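Local coordinates for complement component 1, q subcomponent, A chain (Danio rerio, PDB 5HBA), which probably serves, through its globular C1q domain, in target recognition by the first component of the complement pathway of innate immunity, at the interface of chains A and B. Coordinates in Å, arbitrary orientation; residue numbers count along the deposited sequence, not the author numbering. Chains: chain A/B, Uncharacterized protein.

The interface of chains A and B. Residues chain A 79-82, 88; chain B 86-89.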
ATOM      1  N   CYS A  79      13.228   1.162  -1.185  1.00 25.09           N
ATOM      2  CA  CYS A  79      14.328   0.200  -1.097  1.00 28.88           C
ATOM      3  C   CYS A  79      14.288  -0.670   0.169  1.00 28.67           C
ATOM      4  O   CYS A  79      14.171  -0.158   1.295  1.00 23.52           O
ATOM      5  CB  CYS A  79      15.676   0.942  -1.105  1.00 30.84           C
ATOM      6  SG  CYS A  79      16.290   1.555  -2.683  1.00 29.06           S
ATOM      7  N   ASP A  80      14.401  -1.982  -0.025  1.00 27.16           N
ATOM      8  CA  ASP A  80      14.710  -2.907   1.067  1.00 31.47           C
ATOM      9  C   ASP A  80      16.176  -3.321   0.929  1.00 34.01           C
ATOM     10  O   ASP A  80      16.528  -4.064   0.003  1.00 30.79           O
ATOM     11  CB  ASP A  80      13.827  -4.159   0.999  1.00 29.69           C
ATOM     12  CG  ASP A  80      12.479  -3.981   1.701  1.00 31.21           C
ATOM     13  OD1 ASP A  80      12.200  -2.873   2.190  1.00 27.89           O
ATOM     14  OD2 ASP A  80      11.684  -4.952   1.737  1.00 31.96           O
ATOM     15  N   PHE A  81      17.021  -2.837   1.835  1.00 33.14           N
ATOM     16  CA  PHE A  81      18.438  -3.204   1.841  1.00 33.92           C
ATOM     17  C   PHE A  81      18.714  -4.384   2.777  1.00 37.63           C
ATOM     18  O   PHE A  81      19.518  -4.274   3.704  1.00 45.37           O
ATOM     19  CB  PHE A  81      19.312  -2.004   2.240  1.00 30.92           C
ATOM     20  CG  PHE A  81      19.419  -0.947   1.177  1.00 30.95           C
ATOM     21  CD1 PHE A  81      20.267  -1.120   0.092  1.00 36.00           C
ATOM     22  CD2 PHE A  81      18.682   0.223   1.269  1.00 30.31           C
ATOM     23  CE1 PHE A  81      20.371  -0.143  -0.892  1.00 36.19           C
ATOM     24  CE2 PHE A  81      18.778   1.204   0.296  1.00 30.50           C
ATOM     25  CZ  PHE A  81      19.622   1.019  -0.793  1.00 34.41           C
ATOM     26  N   ASN A  82      18.052  -5.511   2.525  1.00 37.76           N
ATOM     27  CA  ASN A  82      18.256  -6.714   3.325  1.00 41.05           C
ATOM     28  C   ASN A  82      19.371  -7.600   2.776  1.00 41.27           C
ATOM     29  O   ASN A  82      19.979  -7.287   1.743  1.00 41.49           O
ATOM     30  CB  ASN A  82      16.957  -7.521   3.445  1.00 33.43           C
ATOM     31  CG  ASN A  82      16.364  -7.881   2.095  1.00 39.07           C
ATOM     32  OD1 ASN A  82      15.530  -7.149   1.554  1.00 39.81           O
ATOM     33  ND2 ASN A  82      16.781  -9.020   1.546  1.00 37.89           N
ATOM     34  N   LEU A  88      11.965 -10.171   0.577  1.00 30.74           N
ATOM     35  CA  LEU A  88      10.939  -9.382   1.266  1.00 30.03           C
ATOM     36  C   LEU A  88      10.022  -8.671   0.262  1.00 30.85           C
ATOM     37  O   LEU A  88      10.371  -8.536  -0.911  1.00 29.57           O
ATOM     38  CB  LEU A  88      11.591  -8.338   2.178  1.00 30.08           C
ATOM     39  CG  LEU A  88      12.566  -8.815   3.259  1.00 29.23           C
ATOM     40  CD1 LEU A  88      13.166  -7.632   4.032  1.00 30.73           C
ATOM     41  CD2 LEU A  88      11.868  -9.776   4.206  1.00 31.14           C
TER
ATOM     42  N   VAL B  86      20.371  -2.126   8.403  1.00 51.07           N
ATOM     43  CA  VAL B  86      19.397  -2.389   7.350  1.00 47.37           C
ATOM     44  C   VAL B  86      18.284  -1.338   7.282  1.00 44.06           C
ATOM     45  O   VAL B  86      17.697  -0.958   8.301  1.00 43.48           O
ATOM     46  CB  VAL B  86      18.788  -3.797   7.511  1.00 47.81           C
ATOM     47  CG1 VAL B  86      17.796  -4.086   6.405  1.00 43.42           C
ATOM     48  CG2 VAL B  86      19.886  -4.843   7.508  1.00 50.31           C
ATOM     49  N   SER B  87      18.010  -0.868   6.067  1.00 44.62           N
ATOM     50  CA  SER B  87      16.921   0.066   5.817  1.00 37.32           C
ATOM     51  C   SER B  87      15.830  -0.635   5.005  1.00 35.33           C
ATOM     52  O   SER B  87      16.098  -1.178   3.931  1.00 31.45           O
ATOM     53  CB  SER B  87      17.446   1.280   5.056  1.00 36.46           C
ATOM     54  OG  SER B  87      16.410   2.211   4.834  1.00 44.73           O
ATOM     55  N   LEU B  88      14.609  -0.641   5.530  1.00 30.59           N
ATOM     56  CA  LEU B  88      13.499  -1.314   4.879  1.00 31.39           C
ATOM     57  C   LEU B  88      12.326  -0.348   4.739  1.00 28.96           C
ATOM     58  O   LEU B  88      12.256   0.646   5.452  1.00 29.82           O
ATOM     59  CB  LEU B  88      13.063  -2.537   5.695  1.00 33.92           C
ATOM     60  CG  LEU B  88      14.097  -3.630   5.976  1.00 37.21           C
ATOM     61  CD1 LEU B  88      13.469  -4.747   6.808  1.00 32.21           C
ATOM     62  CD2 LEU B  88      14.655  -4.194   4.674  1.00 31.72           C
ATOM     63  N   VAL B  89      11.407  -0.642   3.825  1.00 27.64           N
ATOM     64  CA  VAL B  89      10.210   0.182   3.667  1.00 27.83           C
ATOM     65  C   VAL B  89       9.041  -0.409   4.450  1.00 26.35           C
ATOM     66  O   VAL B  89       8.580  -1.507   4.137  1.00 27.18           O
ATOM     67  CB  VAL B  89       9.784   0.298   2.184  1.00 28.86           C
ATOM     68  CG1 VAL B  89       8.510   1.149   2.057  1.00 27.84           C
ATOM     69  CG2 VAL B  89      10.925   0.885   1.323  1.00 22.71           C
TER
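A:Asp80 and A:Phe81 meet B:Ser87, B:Leu88 and B:Val89 in a lateral contact that holds neighbouring copies together in the deposited trimer, where the end of strand 75-80 and the loop after it in chain A face the start of strand 87-98 in chain B. Hydrogen bonds given from both sides tie the segments together. The amide N of A:Phe81 donates to the carbonyl O of B:Ser87 at 2.8 Å, while CB and the CD2 edge of its ring lie near B:Ser87. In return, the amide N of B:Val89 points almost end-on at the carboxylate OD1 of A:Asp80, at 2.9 Å and 167° at H. With CG of A:Asp80 anti to its own carbonyl carbon (chi1 -86°), OD1 is placed against chain B as a side-chain acceptor for a backbone amide. B:Leu88, between the two bonded residues of chain B, turns its side chain toward A:Asp80: its CD2 packs 3.7 Å from CG of A:Asp80, crossing at about a right angle. The same methyl lies 3.8 Å from CD1 of A:Leu88, its own counterpart, again crosswise. An alanine in place of A:Asp80 would probably leave the amide of B:Val89 without this acceptor and open a gap beside B:Leu88. Polar bonds and apolar packing together support this A-chain homotrimer; C1q-family heads are trimers, but in C1q itself this surface would probably face a different chain.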